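Two-component system response regulator/GGDEF domain protein (Aeromonas salmonicida, PDB 3LUF) probably acts as a two-component response regulator that makes cyclic di-GMP from GTP, this piece carrying its two receiver domains, without the GGDEF domain. Local coordinates at the magnesium ion site and the interface of chains A and B. Sequence-based numbering; all coordinates share one arbitrary frame. Chains: chain A/B, Two-component system response regulator/GGDEF domain protein.

Contact 1: the magnesium ion site. Residues chain A 11-13, 55, 57-58, 103. With MG (magnesium ion), chain C.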
ATOM      1  N   GLU A  11       7.805   2.531  31.227  1.00  9.47           N
ATOM      2  CA  GLU A  11       8.352   3.820  30.760  1.00  9.95           C
ATOM      3  C   GLU A  11       8.271   4.788  31.938  1.00 10.12           C
ATOM      4  O   GLU A  11       7.182   4.997  32.496  1.00 11.79           O
ATOM      5  CB  GLU A  11       7.463   4.336  29.599  1.00  9.06           C
ATOM      6  CG  GLU A  11       7.694   5.849  29.207  1.00  8.94           C
ATOM      7  CD  GLU A  11       9.110   6.140  28.774  1.00 10.69           C
ATOM      8  OE1 GLU A  11       9.516   5.736  27.640  1.00 12.47           O
ATOM      9  OE2 GLU A  11       9.824   6.847  29.548  1.00 13.01           O
ATOM     10  N   ASP A  12       9.407   5.345  32.332  1.00 11.60           N
ATOM     11  CA  ASP A  12       9.390   6.228  33.502  1.00 12.68           C
ATOM     12  C   ASP A  12       8.958   7.661  33.222  1.00 12.79           C
ATOM     13  O   ASP A  12       8.554   8.351  34.152  1.00 15.06           O
ATOM     14  CB  ASP A  12      10.706   6.209  34.283  1.00 12.57           C
ATOM     15  CG  ASP A  12      11.898   6.583  33.446  1.00 13.45           C
ATOM     16  OD1 ASP A  12      12.836   7.175  34.027  1.00 14.12           O
ATOM     17  OD2 ASP A  12      11.988   6.247  32.228  1.00 13.92           O
ATOM     18  N   SER A  13       9.025   8.114  31.973  1.00 13.43           N
ATOM     19  CA  SER A  13       8.559   9.465  31.675  1.00 12.96           C
ATOM     20  C   SER A  13       7.062   9.542  31.894  1.00 13.78           C
ATOM     21  O   SER A  13       6.294   8.845  31.235  1.00 12.36           O
ATOM     22  CB  SER A  13       8.907   9.867  30.237  1.00 13.65           C
ATOM     23  OG  SER A  13       8.152  11.037  29.885  1.00 13.57           O
ATOM     24  N   ASP A  55      10.766   0.995  27.592  1.00 11.10           N
ATOM     25  CA  ASP A  55      11.795   2.040  27.609  1.00 11.13           C
ATOM     26  C   ASP A  55      13.179   1.448  27.953  1.00 13.17           C
ATOM     27  O   ASP A  55      13.297   0.556  28.834  1.00 12.99           O
ATOM     28  CB  ASP A  55      11.405   3.078  28.655  1.00 11.01           C
ATOM     29  CG  ASP A  55      12.421   4.198  28.801  1.00 13.22           C
ATOM     30  OD1 ASP A  55      13.116   4.560  27.832  1.00 13.41           O
ATOM     31  OD2 ASP A  55      12.475   4.728  29.905  1.00 12.44           O
ATOM     32  N   THR A  57      15.584   3.448  29.121  1.00 13.37           N
ATOM     33  CA  THR A  57      16.110   4.250  30.259  1.00 13.41           C
ATOM     34  C   THR A  57      15.263   4.154  31.504  1.00 13.21           C
ATOM     35  O   THR A  57      14.588   5.098  31.886  1.00 12.61           O
ATOM     36  CB  THR A  57      16.280   5.718  29.890  1.00 13.66           C
ATOM     37  OG1 THR A  57      14.985   6.263  29.538  1.00 13.28           O
ATOM     38  CG2 THR A  57      17.296   5.854  28.746  1.00 15.69           C
ATOM     39  N   LEU A  58      15.269   2.997  32.164  1.00 11.93           N
ATOM     40  CA  LEU A  58      14.413   2.840  33.313  1.00 11.24           C
ATOM     41  C   LEU A  58      15.237   3.009  34.583  1.00 12.84           C
ATOM     42  O   LEU A  58      16.430   2.706  34.570  1.00 12.46           O
ATOM     43  CB  LEU A  58      13.709   1.457  33.315  1.00 11.04           C
ATOM     44  CG  LEU A  58      12.710   1.286  32.183  1.00 11.98           C
ATOM     45  CD1 LEU A  58      12.262  -0.190  32.235  1.00 11.92           C
ATOM     46  CD2 LEU A  58      11.471   2.197  32.411  1.00  9.28           C
ATOM     47  N   LYS A 103      10.655   7.859  20.115  1.00 16.33           N
ATOM     48  CA  LYS A 103       9.826   8.646  21.057  1.00 17.01           C
ATOM     49  C   LYS A 103      10.302  10.095  21.200  1.00 17.71           C
ATOM     50  O   LYS A 103      10.090  10.751  22.226  1.00 19.76           O
ATOM     51  CB  LYS A 103       9.609   7.919  22.410  1.00 17.54           C
ATOM     52  CG  LYS A 103      10.850   7.506  23.134  1.00 16.45           C
ATOM     53  CD  LYS A 103      10.556   7.275  24.624  1.00 14.48           C
ATOM     54  CE  LYS A 103      11.830   6.777  25.271  1.00 14.76           C
ATOM     55  NZ  LYS A 103      11.863   6.986  26.738  1.00 13.53           N
TER
HETATM   56 MG    MG C 301      13.429   6.382  30.744  1.00 12.88          MG
HETATM   57  O   HOH W   1      12.410   7.604  29.551  1.00 13.01           O
HETATM   58  O   HOH W   2      14.143   7.984  31.895  1.00 11.08           O
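Magnesium sits in the acidic pocket of the first receiver domain, beside A:Asp55, the predicted phosphoacceptor, which is unphosphorylated here. The oxygens seen around it form a near-octahedral shell. A:Asp12 OD2 and A:Thr57 OG1 lie on opposite sides of the metal; the carboxylate oxygen binds at 2.1 Å from MG. The backbone carbonyl A:Thr57 O faces water 1 across the ion, and A:Asp55 OD2 faces water 2. A:Thr57 thus binds through both carbonyl and side-chain hydroxyl, which its torsion, with OG1 in the crowded position between backbone N and carbonyl carbon (chi1 61°), brings to 2.0 Å from MG.

The tightly packed part lies around the other oxygen of A:Asp55, whose CG is anti to the backbone N (chi1 178°). A:Thr57 N donates to A:Asp55 OD1 over 3.0 Å, and A:Lys103 NZ, in a salt bridge, does so over 2.9 Å. Both donors come from well above the carboxylate plane, and together with the metal on OD2 they fix the rotation of the group. The ammonium of A:Lys103 also forms a salt bridge with A:Glu11, meeting the syn lone pair of OE1 at 2.8 Å from NZ. A:Ser13 N takes the anti lone pair of A:Glu11 OE2 at 2.9 Å, so this second-shell carboxylate is held at both ends.

The looser side is filled by water. The oxygen of water 1, bound to MG, lies 2.7 Å from A:Glu11 OE2. That of water 2 lies 2.6 Å from A:Asp12 OD1. Water 1, on the lysine side and next to A:Asp55 OD2, is a plausible place for an oxygen of an incoming phosphoryl group, whose charge the metal and lysine would help to neutralise; water 2 points away from that aspartate. The pocket lies at one end of the central sheet, where strand 51-55 finishes with A:Asp55 and loops after strands 6-10 and 99-102 supply A:Glu11, A:Asp12 and A:Lys103.

Contact 2: the interface of chains A and B. Residues chain A 223-224, 241-242, 245; chain B 241, 245, 249.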
ATOM      1  N   ASN A 223      -4.325  -7.606  -4.851  1.00 12.09           N
ATOM      2  CA  ASN A 223      -4.654  -6.386  -4.108  1.00 12.24           C
ATOM      3  C   ASN A 223      -3.536  -5.387  -4.145  1.00 12.35           C
ATOM      4  O   ASN A 223      -3.805  -4.167  -4.144  1.00 13.04           O
ATOM      5  CB  ASN A 223      -4.946  -6.704  -2.653  1.00 11.91           C
ATOM      6  CG  ASN A 223      -6.139  -7.592  -2.485  1.00 13.47           C
ATOM      7  OD1 ASN A 223      -6.132  -8.767  -2.858  1.00 11.72           O
ATOM      8  ND2 ASN A 223      -7.192  -7.037  -1.896  1.00 15.33           N
ATOM      9  N   ASP A 224      -2.289  -5.865  -4.189  1.00 12.26           N
ATOM     10  CA  ASP A 224      -1.159  -4.963  -4.023  1.00 11.61           C
ATOM     11  C   ASP A 224       0.125  -5.656  -4.456  1.00 12.76           C
ATOM     12  O   ASP A 224       0.124  -6.856  -4.799  1.00 11.98           O
ATOM     13  CB  ASP A 224      -1.050  -4.581  -2.542  1.00 12.19           C
ATOM     14  CG  ASP A 224      -0.488  -3.161  -2.332  1.00 10.64           C
ATOM     15  OD1 ASP A 224       0.138  -2.613  -3.258  1.00 12.91           O
ATOM     16  OD2 ASP A 224      -0.727  -2.608  -1.228  1.00 16.82           O
ATOM     17  N   HIS A 241      -1.613  -2.614   5.760  1.00 13.84           N
ATOM     18  CA  HIS A 241      -2.582  -1.854   5.007  1.00 15.39           C
ATOM     19  C   HIS A 241      -3.599  -2.804   4.370  1.00 14.02           C
ATOM     20  O   HIS A 241      -4.799  -2.540   4.368  1.00 14.05           O
ATOM     21  CB  HIS A 241      -1.938  -0.973   3.920  1.00 16.45           C
ATOM     22  CG  HIS A 241      -2.944  -0.472   2.930  1.00 21.00           C
ATOM     23  ND1 HIS A 241      -3.742   0.628   3.176  1.00 26.65           N
ATOM     24  CD2 HIS A 241      -3.356  -0.976   1.742  1.00 23.09           C
ATOM     25  CE1 HIS A 241      -4.553   0.817   2.146  1.00 26.39           C
ATOM     26  NE2 HIS A 241      -4.362  -0.162   1.281  1.00 23.28           N
ATOM     27  N   ASN A 242      -3.114  -3.913   3.825  1.00 13.08           N
ATOM     28  CA  ASN A 242      -4.001  -4.890   3.204  1.00 12.87           C
ATOM     29  C   ASN A 242      -4.926  -5.642   4.148  1.00 12.83           C
ATOM     30  O   ASN A 242      -6.107  -5.869   3.824  1.00 13.64           O
ATOM     31  CB  ASN A 242      -3.181  -5.801   2.253  1.00 13.23           C
ATOM     32  CG  ASN A 242      -2.840  -5.088   0.989  1.00 14.44           C
ATOM     33  OD1 ASN A 242      -3.690  -4.984   0.087  1.00 17.64           O
ATOM     34  ND2 ASN A 242      -1.623  -4.505   0.914  1.00 13.05           N
ATOM     35  N   ALA A 245      -7.631  -3.169   5.077  1.00 16.74           N
ATOM     36  CA  ALA A 245      -8.641  -3.083   4.019  1.00 17.09           C
ATOM     37  C   ALA A 245      -9.661  -4.216   4.142  1.00 17.86           C
ATOM     38  O   ALA A 245     -10.857  -4.009   3.908  1.00 18.41           O
ATOM     39  CB  ALA A 245      -7.984  -3.063   2.629  1.00 18.52           C
TER
ATOM     40  N   HIS B 241      -4.331   3.371  -3.224  1.00 10.46           N
ATOM     41  CA  HIS B 241      -4.471   2.777  -1.890  1.00 11.03           C
ATOM     42  C   HIS B 241      -4.514   3.837  -0.782  1.00  9.88           C
ATOM     43  O   HIS B 241      -5.309   3.707   0.164  1.00 10.81           O
ATOM     44  CB  HIS B 241      -3.353   1.773  -1.580  1.00 12.45           C
ATOM     45  CG  HIS B 241      -3.575   0.397  -2.133  1.00 14.25           C
ATOM     46  ND1 HIS B 241      -4.542  -0.449  -1.642  1.00 23.42           N
ATOM     47  CD2 HIS B 241      -2.914  -0.300  -3.090  1.00 18.48           C
ATOM     48  CE1 HIS B 241      -4.484  -1.606  -2.290  1.00 21.17           C
ATOM     49  NE2 HIS B 241      -3.515  -1.531  -3.186  1.00 18.59           N
ATOM     50  N   ALA B 245      -7.654   4.770   1.665  1.00 10.26           N
ATOM     51  CA  ALA B 245      -7.523   4.761   3.137  1.00 10.95           C
ATOM     52  C   ALA B 245      -8.044   6.054   3.730  1.00 10.38           C
ATOM     53  O   ALA B 245      -8.686   6.029   4.800  1.00 11.68           O
ATOM     54  CB  ALA B 245      -6.070   4.530   3.553  1.00 11.20           C
ATOM     55  N   PHE B 249     -10.720   4.377   6.009  1.00 19.67           N
ATOM     56  CA  PHE B 249     -10.134   3.800   7.230  1.00 22.77           C
ATOM     57  C   PHE B 249     -10.331   4.791   8.371  1.00 23.96           C
ATOM     58  O   PHE B 249      -9.725   5.864   8.339  1.00 25.55           O
ATOM     59  CB  PHE B 249      -8.626   3.537   7.073  1.00 23.79           C
ATOM     60  CG  PHE B 249      -8.261   2.450   6.077  1.00 25.65           C
ATOM     61  CD1 PHE B 249      -9.220   1.847   5.257  1.00 28.86           C
ATOM     62  CD2 PHE B 249      -6.920   2.058   5.949  1.00 28.99           C
ATOM     63  CE1 PHE B 249      -8.860   0.879   4.320  1.00 30.09           C
ATOM     64  CE2 PHE B 249      -6.546   1.075   5.023  1.00 30.62           C
ATOM     65  CZ  PHE B 249      -7.518   0.489   4.205  1.00 31.09           C
TER
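Imidazole nitrogen B:His241 NE2 is the best-held polar atom, gripped by one hydrogen bond across the interface and flanked by a carboxylate. It donates to the carbonyl A:Asn223 O over 2.8 Å; the acceptor lies in the ring plane, although the bond is bent at the hydrogen. A:Asp224 lays its carboxylate obliquely over one face, with OD2 offset toward the rim and 3.6 Å from B:His241 NE2, a placement that could favour a positively charged ring. From the second shell, A:Asn242 ND2 steadies that carboxylate by a nearly straight hydrogen bond of 3.0 Å to the anti lone pair of A:Asp224 OD2.

The rings of A:His241 and B:His241 meet edge to face, their planes 85° apart. A:His241 NE2 comes within 2.9 Å of B:His241 ND1, close enough for a hydrogen bond, but from well above the plane of the B ring. Different torsions allow the meeting: CG is anti to the backbone N in A:His241 (chi1 165°) but beside it in B:His241 (chi1 -83°), so this pair departs from the overall two-fold symmetry.

B:Phe249 crosses A:His241 at about a right angle, bringing CE2 3.5 Å from A:His241 CE1. Its CZ reaches A:Ala245 CA, while B:Ala245 backs the ring's face. The patch joins the final helices of two second receiver domains and may help to hold a dimer together, if the pairing in the crystal is the biological one.

Contact 1 and contact 2 share no residues, and the centres of their C-alpha atoms are about 33 Å apart. Contact 1 belongs to the first receiver domain, whereas contact 2 uses strand 224-227 and helix 232-247 of the second in chain A, and helix 232-248 with the chain end in chain B. Helix 106-122 leads from the first domain into strand 126-130 of the second. The first domain's metal site therefore lies well away from this patch; the distance says nothing of the second domain's own magnesium site. Pairing near the chain ends might bring the following GGDEF domains together, but the structure alone does not show this.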